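Local coordinates for membrane-bound lysozyme inhibitor of C-type lysozyme (Pseudomonas aeruginosa, PDB 3F6Z), which specifically inhibits C-type lysozymes as a lipoprotein of the outer membrane, at residues Ala9-Asp13 against Leu36-Asn41; Phe31-Tyr35 against Ile73-Lys77; Asn41-Val45 against Val55-Val59; Gly78-Leu83 against Gly95-Arg101. All coordinates share one frame; numbering follows the deposited sequence.

Interaction 1: residues Ala9-Asp13 against Leu36-Asn41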
loop_
_atom_site.group_PDB
_atom_site.type_symbol
_atom_site.label_atom_id
_atom_site.label_comp_id
_atom_site.label_asym_id
_atom_site.label_seq_id
_atom_site.Cartn_x
_atom_site.Cartn_y
_atom_site.Cartn_z
ATOM N N ALA B 9 4.378 19.087 11.543
ATOM C CA ALA B 9 5.788 19.382 11.328
ATOM C C ALA B 9 6.424 18.219 10.581
ATOM O O ALA B 9 6.314 17.074 11.012
ATOM C CB ALA B 9 6.491 19.591 12.661
ATOM N N LEU B 10 7.067 18.509 9.456
ATOM C CA LEU B 10 7.730 17.472 8.674
ATOM C C LEU B 10 9.119 17.254 9.276
ATOM O O LEU B 10 9.859 18.207 9.502
ATOM C CB LEU B 10 7.833 17.896 7.209
ATOM C CG LEU B 10 6.498 18.206 6.521
ATOM C CD1 LEU B 10 6.752 18.679 5.105
ATOM C CD2 LEU B 10 5.615 16.969 6.513
ATOM N N PRO B 11 9.489 15.991 9.538
ATOM C CA PRO B 11 10.782 15.621 10.124
ATOM C C PRO B 11 12.044 15.924 9.315
ATOM O O PRO B 11 12.037 15.900 8.084
ATOM C CB PRO B 11 10.620 14.127 10.373
ATOM C CG PRO B 11 9.785 13.709 9.210
ATOM C CD PRO B 11 8.722 14.784 9.180
ATOM N N GLY B 12 13.131 16.201 10.031
ATOM C CA GLY B 12 14.400 16.470 9.386
ATOM C C GLY B 12 14.649 17.906 8.985
ATOM O O GLY B 12 13.744 18.739 8.983
ATOM N N ASP B 13 15.899 18.181 8.625
ATOM C CA ASP B 13 16.322 19.514 8.220
ATOM C C ASP B 13 16.508 19.623 6.711
ATOM O O ASP B 13 17.010 20.631 6.214
ATOM C CB ASP B 13 17.630 19.872 8.933
ATOM C CG ASP B 13 17.471 19.931 10.442
ATOM O OD1 ASP B 13 18.495 20.048 11.150
ATOM O OD2 ASP B 13 16.316 19.869 10.923
ATOM N N LEU B 36 4.676 17.521 -1.886
ATOM C CA LEU B 36 5.637 17.943 -0.878
ATOM C C LEU B 36 6.758 16.920 -0.799
ATOM O O LEU B 36 6.525 15.753 -0.482
ATOM C CB LEU B 36 4.975 18.093 0.497
ATOM C CG LEU B 36 3.873 19.151 0.625
ATOM C CD1 LEU B 36 2.512 18.500 0.379
ATOM C CD2 LEU B 36 3.909 19.769 2.017
ATOM N N ASN B 37 7.971 17.372 -1.104
ATOM C CA ASN B 37 9.150 16.522 -1.074
ATOM C C ASN B 37 10.177 17.093 -0.102
ATOM O O ASN B 37 10.684 18.203 -0.290
ATOM C CB ASN B 37 9.765 16.425 -2.472
ATOM C CG ASN B 37 8.769 15.955 -3.515
ATOM O OD1 ASN B 37 8.592 16.600 -4.552
ATOM N ND2 ASN B 37 8.115 14.830 -3.249
ATOM N N LYS B 38 10.478 16.324 0.936
ATOM C CA LYS B 38 11.439 16.740 1.945
ATOM C C LYS B 38 12.209 15.532 2.465
ATOM O O LYS B 38 11.695 14.758 3.265
ATOM C CB LYS B 38 10.702 17.437 3.093
ATOM C CG LYS B 38 11.585 17.885 4.245
ATOM C CD LYS B 38 10.746 18.553 5.330
ATOM C CE LYS B 38 11.566 18.840 6.587
ATOM N NZ LYS B 38 12.654 19.834 6.352
ATOM N N GLY B 39 13.442 15.368 2.007
ATOM C CA GLY B 39 14.244 14.241 2.458
ATOM C C GLY B 39 13.613 12.901 2.121
ATOM O O GLY B 39 13.226 12.664 0.979
ATOM N N ASP B 40 13.493 12.028 3.114
ATOM C CA ASP B 40 12.907 10.706 2.895
ATOM C C ASP B 40 11.405 10.753 2.702
ATOM O O ASP B 40 10.801 9.775 2.271
ATOM C CB ASP B 40 13.196 9.765 4.067
ATOM C CG ASP B 40 14.670 9.491 4.255
ATOM O OD1 ASP B 40 15.424 9.568 3.260
ATOM O OD2 ASP B 40 15.068 9.179 5.401
ATOM N N ASN B 41 10.798 11.882 3.032
ATOM C CA ASN B 41 9.359 12.011 2.897
ATOM C C ASN B 41 8.942 12.689 1.613
ATOM O O ASN B 41 9.551 13.667 1.174
ATOM C CB ASN B 41 8.770 12.774 4.088
ATOM C CG ASN B 41 8.924 12.019 5.392
ATOM O OD1 ASN B 41 9.713 12.404 6.256
ATOM N ND2 ASN B 41 8.176 10.930 5.538
HETATM O O HOH W 1 10.800 15.015 5.797
#

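Interaction 2: residues Phe31-Tyr35 against Ile73-Lys77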
loop_
_atom_site.group_PDB
_atom_site.type_symbol
_atom_site.label_atom_id
_atom_site.label_comp_id
_atom_site.label_asym_id
_atom_site.label_seq_id
_atom_site.Cartn_x
_atom_site.Cartn_y
_atom_site.Cartn_z
ATOM N N PHE B 31 -9.077 18.909 -10.737
ATOM C CA PHE B 31 -8.647 19.301 -9.403
ATOM C C PHE B 31 -7.182 19.673 -9.389
ATOM O O PHE B 31 -6.509 19.619 -10.408
ATOM C CB PHE B 31 -8.881 18.159 -8.421
ATOM C CG PHE B 31 -8.393 16.831 -8.917
ATOM C CD1 PHE B 31 -9.210 16.030 -9.708
ATOM C CD2 PHE B 31 -7.107 16.391 -8.621
ATOM C CE1 PHE B 31 -8.749 14.800 -10.204
ATOM C CE2 PHE B 31 -6.640 15.168 -9.113
ATOM C CZ PHE B 31 -7.468 14.372 -9.907
ATOM N N THR B 32 -6.700 20.044 -8.213
ATOM C CA THR B 32 -5.315 20.442 -8.024
ATOM C C THR B 32 -4.696 19.630 -6.901
ATOM O O THR B 32 -5.317 19.420 -5.863
ATOM C CB THR B 32 -5.211 21.934 -7.654
ATOM O OG1 THR B 32 -5.808 22.723 -8.691
ATOM C CG2 THR B 32 -3.749 22.343 -7.478
ATOM N N VAL B 33 -3.461 19.189 -7.116
ATOM C CA VAL B 33 -2.743 18.390 -6.137
ATOM C C VAL B 33 -1.535 19.146 -5.604
ATOM O O VAL B 33 -0.901 19.912 -6.329
ATOM C CB VAL B 33 -2.249 17.062 -6.772
ATOM C CG1 VAL B 33 -1.300 16.333 -5.817
ATOM C CG2 VAL B 33 -3.437 16.176 -7.119
ATOM N N GLN B 34 -1.217 18.943 -4.333
ATOM C CA GLN B 34 -0.048 19.597 -3.777
ATOM C C GLN B 34 0.997 18.534 -3.482
ATOM O O GLN B 34 0.732 17.564 -2.769
ATOM C CB GLN B 34 -0.376 20.367 -2.492
ATOM C CG GLN B 34 0.818 21.166 -1.989
ATOM C CD GLN B 34 0.523 21.990 -0.754
ATOM O OE1 GLN B 34 0.273 21.454 0.326
ATOM N NE2 GLN B 34 0.555 23.308 -0.907
ATOM N N TYR B 35 2.183 18.711 -4.045
ATOM C CA TYR B 35 3.262 17.767 -3.827
ATOM C C TYR B 35 4.246 18.348 -2.832
ATOM O O TYR B 35 4.592 19.529 -2.909
ATOM C CB TYR B 35 3.960 17.448 -5.154
ATOM C CG TYR B 35 3.080 16.672 -6.102
ATOM C CD1 TYR B 35 2.763 15.338 -5.846
ATOM C CD2 TYR B 35 2.520 17.279 -7.226
ATOM C CE1 TYR B 35 1.911 14.627 -6.679
ATOM C CE2 TYR B 35 1.660 16.573 -8.073
ATOM C CZ TYR B 35 1.363 15.249 -7.789
ATOM O OH TYR B 35 0.511 14.545 -8.595
ATOM N N ILE B 73 -4.843 4.787 -4.447
ATOM C CA ILE B 73 -3.453 4.783 -4.864
ATOM C C ILE B 73 -3.393 5.871 -5.940
ATOM O O ILE B 73 -4.190 5.879 -6.877
ATOM C CB ILE B 73 -3.012 3.432 -5.491
ATOM C CG1 ILE B 73 -2.983 2.322 -4.430
ATOM C CG2 ILE B 73 -1.630 3.583 -6.119
ATOM C CD1 ILE B 73 -1.927 2.513 -3.338
ATOM N N TRP B 74 -2.481 6.818 -5.766
ATOM C CA TRP B 74 -2.287 7.896 -6.726
ATOM C C TRP B 74 -0.885 7.645 -7.272
ATOM O O TRP B 74 0.112 7.818 -6.569
ATOM C CB TRP B 74 -2.372 9.252 -6.023
ATOM C CG TRP B 74 -2.100 10.436 -6.919
ATOM C CD1 TRP B 74 -1.024 11.278 -6.862
ATOM C CD2 TRP B 74 -2.939 10.932 -7.969
ATOM N NE1 TRP B 74 -1.144 12.268 -7.807
ATOM C CE2 TRP B 74 -2.310 12.080 -8.502
ATOM C CE3 TRP B 74 -4.162 10.519 -8.511
ATOM C CZ2 TRP B 74 -2.865 12.824 -9.552
ATOM C CZ3 TRP B 74 -4.715 11.261 -9.557
ATOM C CH2 TRP B 74 -4.063 12.399 -10.064
ATOM N N TRP B 75 -0.817 7.214 -8.525
ATOM C CA TRP B 75 0.459 6.875 -9.158
ATOM C C TRP B 75 0.745 7.783 -10.354
ATOM O O TRP B 75 0.042 7.742 -11.359
ATOM C CB TRP B 75 0.398 5.420 -9.612
ATOM C CG TRP B 75 1.705 4.704 -9.686
ATOM C CD1 TRP B 75 2.947 5.253 -9.886
ATOM C CD2 TRP B 75 1.893 3.285 -9.655
ATOM N NE1 TRP B 75 3.889 4.257 -9.983
ATOM C CE2 TRP B 75 3.270 3.040 -9.847
ATOM C CE3 TRP B 75 1.026 2.193 -9.488
ATOM C CZ2 TRP B 75 3.806 1.745 -9.878
ATOM C CZ3 TRP B 75 1.557 0.905 -9.518
ATOM C CH2 TRP B 75 2.938 0.695 -9.712
ATOM N N THR B 76 1.793 8.592 -10.247
ATOM C CA THR B 76 2.143 9.507 -11.321
ATOM C C THR B 76 3.359 9.042 -12.108
ATOM O O THR B 76 4.251 8.384 -11.575
ATOM C CB THR B 76 2.427 10.914 -10.769
ATOM O OG1 THR B 76 3.703 10.927 -10.112
ATOM C CG2 THR B 76 1.341 11.308 -9.765
ATOM N N LYS B 77 3.374 9.400 -13.384
ATOM C CA LYS B 77 4.452 9.065 -14.306
ATOM C C LYS B 77 4.551 10.289 -15.217
ATOM O O LYS B 77 3.723 10.483 -16.105
ATOM C CB LYS B 77 4.068 7.814 -15.107
ATOM C CG LYS B 77 5.056 7.386 -16.180
ATOM C CD LYS B 77 6.363 6.885 -15.602
ATOM C CE LYS B 77 7.288 6.421 -16.723
ATOM N NZ LYS B 77 8.513 5.740 -16.221
#

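Interaction 3: residues Asn41-Val45 against Val55-Val59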
loop_
_atom_site.group_PDB
_atom_site.type_symbol
_atom_site.label_atom_id
_atom_site.label_comp_id
_atom_site.label_asym_id
_atom_site.label_seq_id
_atom_site.Cartn_x
_atom_site.Cartn_y
_atom_site.Cartn_z
ATOM N N ASN B 41 10.798 11.882 3.032
ATOM C CA ASN B 41 9.359 12.011 2.897
ATOM C C ASN B 41 8.942 12.689 1.613
ATOM O O ASN B 41 9.551 13.667 1.174
ATOM C CB ASN B 41 8.770 12.774 4.088
ATOM C CG ASN B 41 8.924 12.019 5.392
ATOM O OD1 ASN B 41 9.713 12.404 6.256
ATOM N ND2 ASN B 41 8.176 10.930 5.538
ATOM N N SER B 42 7.882 12.160 1.024
ATOM C CA SER B 42 7.328 12.683 -0.207
ATOM C C SER B 42 5.827 12.459 -0.103
ATOM O O SER B 42 5.368 11.326 0.048
ATOM C CB SER B 42 7.913 11.925 -1.399
ATOM O OG SER B 42 7.314 12.342 -2.610
ATOM N N LEU B 43 5.059 13.538 -0.176
ATOM C CA LEU B 43 3.615 13.434 -0.045
ATOM C C LEU B 43 2.871 14.081 -1.195
ATOM O O LEU B 43 3.431 14.869 -1.954
ATOM C CB LEU B 43 3.166 14.089 1.262
ATOM C CG LEU B 43 3.943 13.722 2.529
ATOM C CD1 LEU B 43 3.525 14.656 3.661
ATOM C CD2 LEU B 43 3.697 12.260 2.898
ATOM N N ALA B 44 1.595 13.740 -1.298
ATOM C CA ALA B 44 0.715 14.273 -2.318
ATOM C C ALA B 44 -0.649 14.433 -1.670
ATOM O O ALA B 44 -1.244 13.455 -1.204
ATOM C CB ALA B 44 0.628 13.314 -3.499
ATOM N N VAL B 45 -1.132 15.670 -1.625
ATOM C CA VAL B 45 -2.432 15.967 -1.039
ATOM C C VAL B 45 -3.406 15.955 -2.206
ATOM O O VAL B 45 -3.366 16.819 -3.086
ATOM C CB VAL B 45 -2.421 17.354 -0.327
ATOM C CG1 VAL B 45 -3.742 17.591 0.387
ATOM C CG2 VAL B 45 -1.271 17.409 0.680
ATOM N N VAL B 55 -4.202 12.969 2.364
ATOM C CA VAL B 55 -2.762 13.176 2.389
ATOM C C VAL B 55 -2.156 11.818 2.037
ATOM O O VAL B 55 -2.167 10.902 2.860
ATOM C CB VAL B 55 -2.259 13.582 3.800
ATOM C CG1 VAL B 55 -0.719 13.678 3.791
ATOM C CG2 VAL B 55 -2.875 14.926 4.225
ATOM N N PHE B 56 -1.652 11.681 0.815
ATOM C CA PHE B 56 -1.040 10.428 0.372
ATOM C C PHE B 56 0.448 10.414 0.693
ATOM O O PHE B 56 1.116 11.443 0.613
ATOM C CB PHE B 56 -1.183 10.245 -1.140
ATOM C CG PHE B 56 -2.584 9.981 -1.607
ATOM C CD1 PHE B 56 -3.579 10.947 -1.464
ATOM C CD2 PHE B 56 -2.895 8.775 -2.245
ATOM C CE1 PHE B 56 -4.862 10.725 -1.951
ATOM C CE2 PHE B 56 -4.179 8.536 -2.740
ATOM C CZ PHE B 56 -5.168 9.514 -2.593
ATOM N N SER B 57 0.968 9.243 1.041
ATOM C CA SER B 57 2.389 9.116 1.332
ATOM C C SER B 57 3.044 8.262 0.242
ATOM O O SER B 57 2.506 7.243 -0.182
ATOM C CB SER B 57 2.604 8.478 2.706
ATOM O OG SER B 57 3.986 8.351 2.977
ATOM N N ASN B 58 4.205 8.700 -0.215
ATOM C CA ASN B 58 4.934 7.997 -1.254
ATOM C C ASN B 58 5.367 6.609 -0.780
ATOM O O ASN B 58 5.952 6.466 0.302
ATOM C CB ASN B 58 6.153 8.827 -1.658
ATOM C CG ASN B 58 6.962 8.185 -2.755
ATOM O OD1 ASN B 58 6.482 7.991 -3.872
ATOM N ND2 ASN B 58 8.201 7.848 -2.441
ATOM N N VAL B 59 5.062 5.591 -1.583
ATOM C CA VAL B 59 5.429 4.215 -1.260
ATOM C C VAL B 59 6.323 3.645 -2.366
ATOM O O VAL B 59 6.332 4.138 -3.497
ATOM C CB VAL B 59 4.170 3.314 -1.077
ATOM C CG1 VAL B 59 3.400 3.745 0.160
ATOM C CG2 VAL B 59 3.271 3.402 -2.311
HETATM O O HOH W 2 6.532 10.171 3.178
#

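Interaction 4: residues Gly78-Leu83 against Gly95-Arg101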
loop_
_atom_site.group_PDB
_atom_site.type_symbol
_atom_site.label_atom_id
_atom_site.label_comp_id
_atom_site.label_asym_id
_atom_site.label_seq_id
_atom_site.Cartn_x
_atom_site.Cartn_y
_atom_site.Cartn_z
ATOM N N GLY B 78 5.550 11.128 -14.981
ATOM C CA GLY B 78 5.683 12.330 -15.782
ATOM C C GLY B 78 4.457 13.192 -15.540
ATOM O O GLY B 78 4.015 13.334 -14.396
ATOM N N GLU B 79 3.886 13.739 -16.610
ATOM C CA GLU B 79 2.701 14.595 -16.498
ATOM C C GLU B 79 1.413 13.789 -16.353
ATOM O O GLU B 79 0.334 14.358 -16.178
ATOM C CB GLU B 79 2.561 15.498 -17.734
ATOM C CG GLU B 79 3.807 16.262 -18.138
ATOM C CD GLU B 79 3.496 17.390 -19.115
ATOM O OE1 GLU B 79 2.710 17.161 -20.065
ATOM O OE2 GLU B 79 4.040 18.504 -18.938
ATOM N N GLU B 80 1.526 12.467 -16.437
ATOM C CA GLU B 80 0.367 11.588 -16.338
ATOM C C GLU B 80 0.159 11.047 -14.929
ATOM O O GLU B 80 1.071 11.069 -14.108
ATOM C CB GLU B 80 0.531 10.428 -17.322
ATOM C CG GLU B 80 0.529 10.872 -18.769
ATOM C CD GLU B 80 0.948 9.779 -19.725
ATOM O OE1 GLU B 80 0.360 8.677 -19.653
ATOM O OE2 GLU B 80 1.862 10.025 -20.552
ATOM N N ALA B 81 -1.047 10.567 -14.650
ATOM C CA ALA B 81 -1.346 10.004 -13.338
ATOM C C ALA B 81 -2.521 9.040 -13.412
ATOM O O ALA B 81 -3.305 9.067 -14.362
ATOM C CB ALA B 81 -1.643 11.106 -12.356
ATOM N N THR B 82 -2.626 8.167 -12.419
ATOM C CA THR B 82 -3.712 7.206 -12.359
ATOM C C THR B 82 -4.201 7.114 -10.917
ATOM O O THR B 82 -3.397 6.957 -9.985
ATOM C CB THR B 82 -3.262 5.813 -12.809
ATOM O OG1 THR B 82 -2.682 5.889 -14.119
ATOM C CG2 THR B 82 -4.458 4.863 -12.844
ATOM N N LEU B 83 -5.513 7.235 -10.729
ATOM C CA LEU B 83 -6.106 7.143 -9.397
ATOM C C LEU B 83 -6.847 5.821 -9.300
ATOM O O LEU B 83 -7.824 5.606 -10.014
ATOM C CB LEU B 83 -7.085 8.297 -9.151
ATOM C CG LEU B 83 -7.800 8.245 -7.797
ATOM C CD1 LEU B 83 -6.845 8.687 -6.683
ATOM C CD2 LEU B 83 -9.029 9.135 -7.823
ATOM N N GLY B 95 -8.286 1.845 -12.913
ATOM C CA GLY B 95 -7.978 3.163 -12.396
ATOM C C GLY B 95 -8.353 4.271 -13.359
ATOM O O GLY B 95 -8.510 4.036 -14.557
ATOM N N VAL B 96 -8.491 5.482 -12.825
ATOM C CA VAL B 96 -8.844 6.667 -13.603
ATOM C C VAL B 96 -7.579 7.348 -14.133
ATOM O O VAL B 96 -6.641 7.609 -13.373
ATOM C CB VAL B 96 -9.618 7.677 -12.723
ATOM C CG1 VAL B 96 -9.925 8.940 -13.509
ATOM C CG2 VAL B 96 -10.897 7.034 -12.203
ATOM N N ALA B 97 -7.558 7.642 -15.432
ATOM C CA ALA B 97 -6.401 8.284 -16.058
ATOM C C ALA B 97 -6.515 9.811 -16.063
ATOM O O ALA B 97 -7.530 10.364 -16.487
ATOM C CB ALA B 97 -6.233 7.764 -17.476
ATOM N N CYS B 98 -5.464 10.480 -15.594
ATOM C CA CYS B 98 -5.441 11.942 -15.525
ATOM C C CYS B 98 -4.182 12.508 -16.174
ATOM O O CYS B 98 -3.145 11.843 -16.247
ATOM C CB CYS B 98 -5.487 12.421 -14.066
ATOM S SG CYS B 98 -6.729 11.633 -12.986
ATOM N N LYS B 99 -4.283 13.754 -16.625
ATOM C CA LYS B 99 -3.180 14.454 -17.276
ATOM C C LYS B 99 -2.988 15.796 -16.580
ATOM O O LYS B 99 -3.947 16.381 -16.079
ATOM C CB LYS B 99 -3.520 14.753 -18.738
ATOM C CG LYS B 99 -3.993 13.586 -19.574
ATOM C CD LYS B 99 -4.811 14.098 -20.765
ATOM C CE LYS B 99 -5.333 12.957 -21.633
ATOM N NZ LYS B 99 -5.962 11.867 -20.836
ATOM N N GLU B 100 -1.756 16.293 -16.563
ATOM C CA GLU B 100 -1.490 17.595 -15.973
ATOM C C GLU B 100 -2.186 18.648 -16.836
ATOM O O GLU B 100 -2.125 18.572 -18.062
ATOM C CB GLU B 100 0.015 17.876 -15.932
ATOM C CG GLU B 100 0.698 17.370 -14.673
ATOM C CD GLU B 100 2.169 17.726 -14.621
ATOM O OE1 GLU B 100 2.524 18.847 -15.047
ATOM O OE2 GLU B 100 2.967 16.892 -14.141
ATOM N N ARG B 101 -2.855 19.593 -16.174
ATOM C CA ARG B 101 -3.593 20.714 -16.775
ATOM C C ARG B 101 -4.925 20.917 -16.074
ATOM O O ARG B 101 -5.051 21.905 -15.327
ATOM C CB ARG B 101 -3.870 20.510 -18.266
ATOM C CG ARG B 101 -2.706 20.828 -19.191
ATOM C CD ARG B 101 -2.200 22.235 -19.025
ATOM N NE ARG B 101 -1.123 22.527 -19.970
ATOM C CZ ARG B 101 0.050 21.901 -19.999
ATOM N NH1 ARG B 101 0.319 20.932 -19.134
ATOM N NH2 ARG B 101 0.964 22.250 -20.895
ATOM O OXT ARG B 101 -5.828 20.079 -16.274
HETATM O O HOH W 3 1.926 14.485 -13.195
#

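Interaction 1: residues Ala9-Asp13 against Leu36-Asn41
Lys38 reaches Leu10, Pro11 and Gly12 because its chain leaves the backbone with CG anti to N (chi1 178°), stays extended through chi3 and bends only at chi4 (65°), which turns the ammonium group toward the carbonyl of Gly12. On the way its methylene groups run obliquely across Leu10: Lys38 CD lies 3.5 Å from Leu10 CB, and Lys38 CE sits 3.3 Å from Pro11 O. At the end, Lys38 NZ donates to Gly12 O over 3.1 Å, coming from above the carbonyl plane (54° out of it) and not along a lone pair. The same nitrogen also bonds to Ala14 O and forms a salt bridge with Asp6 of the second subunit, so three oxygens from separate places share one ammonium group. The apolar part of the contact continues with Leu10 CD1, 4.3 Å from Leu36 CD2. A water lies 2.7 Å from both Pro11 O and Lys38 O, placed to bridge the two backbones, though it has more acceptors near it than protons to give. Lys38 also opens a type II' turn that ends at Asn41; Gly39 takes its positive phi, and the Lys38 N to Asn41 O bond (2.8 Å) is one of two that close it. This tight hairpin joins strands 30-38 and 41-49. With Leu10 nearest Lys38 and Gly12 nearest Gly39, the chain after strand 6-10 passes beside the Lys38 end of the turn. Strand 16-25 flanks Lys38 through Leu16, while Ala9 and Leu10 pair antiparallel with a strand of the second subunit, carrying the sheet across the interface.

Interaction 2: residues Phe31-Tyr35 against Ile73-Lys77
Trp74 meets Phe31, Val33 and Tyr35 across the inside of the barrel, where strands 31-35 and 73-77 are not neighbours: their axes stay 12.0 Å apart and run at 82° to each other, so long side chains must fill the gap. The indole extends inward with CG anti to the backbone N (chi1 176°), and its NE1 donates to Tyr35 OH over 2.9 Å. This bond is nearly straight (167°) and lies in the indole plane. Tyr35 does not start out toward strand 73-77, but with CG anti to its carbonyl carbon the ring swings so that its hydroxyl end comes nearer, crossing the tryptophan at about a right angle. The far end of the indole meets Phe31, with Trp74 CH2 3.9 Å from Phe31 CE2 in an oblique approach of the two rings. Val33 CG2 touches Trp74 CZ2 at 4.2 Å, and its other methyl, CG1, lies over one face of the Tyr35 ring. Thr76 CG2 packs 3.5 Å from Tyr35 OH. Tyr23 meets Trp74 edge-to-face. Trp74 N-H, Tyr35 OH and Tyr23 OH form a buried chain of hydrogen bonds among aromatic groups, which should limit rotation of the Trp74 and Tyr35 rings.

Interaction 3: residues Asn41-Val45 against Val55-Val59
Ser42 and Ala44 are tied to Asn58 and Phe56 by three backbone hydrogen bonds. Asn58 N donates to Ser42 O at 2.9 Å. Ala44 and Phe56 form a hydrogen-bonded antiparallel pair: Phe56 N to Ala44 O is the shorter bond at 2.7 Å, and Ala44 N to Phe56 O returns at 3.0 Å. Leu43 with Ser57 and Val45 with Val55 alternate with it as non-hydrogen-bonded pairs. A weaker CA-H...O contact supplements these bonds, with Leu43 CA 3.3 Å from Phe56 O.

These are the arms of the hairpin formed by strands 41-49 and 52-59, adjacent members of the antiparallel barrel. The short segments run at 151° to each other, which departs from strict antiparallel in keeping with the twist of a closed sheet.

Apolar contacts divide between the two faces. On the face of Leu43, Val45, Val55 and Ser57, Leu43 CG lies anti to its carbonyl carbon (chi1 -48°), and CD2 reaches across to the partner strand, 3.7 Å from Ser57 CA. Leu43 CD1 meets Val55 CG1 at 4.4 Å, and Leu8 of the second subunit packs on the same leucine. On the other face Ala44 CB faces Phe56 CB at 4.3 Å, and the phenylalanine ring goes on to Trp74 and Tyr67. Near the end of the paired region, Ser42 CB packs 3.6 Å from Asn58 CB.

Ser57 OG carries further polar links. It accepts from a water that also takes the Ser42 N-H, and it is hydrogen-bonded to Val55 O of the second subunit; reciprocally, Val55 O is bonded to Ser57 OG of that subunit.

Interaction 4: residues Gly78-Leu83 against Gly95-Arg101
The hairpin of strands 80-84 and 96-100, the last in the chain, brings Glu79, Ala81 and Leu83 against Glu100, Cys98 and Val96. Ala81 and Cys98 exchange two backbone bonds of 2.9 Å, and Leu83 and Val96 exchange another two. Val96 N to Leu83 O is almost straight (171°). Glu100 N to Glu79 O, bent to 133°, ends the series in the turn just before strand 80-84. Between the bonded pairs, Thr82 CA points its hydrogen at Val96 O, 3.1 Å away.

The hairpin closes the barrel: strand 96-100 pairs on its other side with strand 16-25, to which the disulfide Cys98-Cys25 also joins it. Ala81, Leu83, Val96 and Cys98 share one face, with Ala81 CB 4.4 Å from Cys98 CB, and Trp74 lies against both Ala81 and Leu83.

The chain of Glu100, extended beyond CG, crosses Glu79 at about a right angle and brings Glu100 CD to 3.8 Å from Glu79 CB. A water donates to Glu100 OE2 (2.8 Å) and to Gly78 O (2.7 Å). Glu79 OE2 and Glu100 OE1 are 4.2 Å apart; Arg101 NH1, 4.4 Å from Glu79 OE2, and Arg19, a long and weak partner of Glu100, may offset the like charges.

Overall arrangement
Interactions 3 and 4 are hairpins in the wall of one antiparallel barrel, and interaction 2 spans its interior; interactions 1 and 3 both touch the second subunit. Trp74 of interaction 2 connects these three barrel contacts: Trp74 CB is 3.8 Å from Phe56 CE2 of interaction 3, and Trp74 CZ2 is 3.5 Å from Ala81 CB of interaction 4. Interactions 1 and 3 share Asn41 and are joined by a probable hydrogen bond between Leu43 N and Leu36 O, 2.7 Å. The centres of interactions 1 and 4 are about 25 Å apart. Lys77, inferred to inhibit lysozyme directly, ends interaction 2 and forms salt bridges with acidic side chains of another protein's chain; the side chains of Ser63, likewise inferred, and Thr76 are about 10 Å apart.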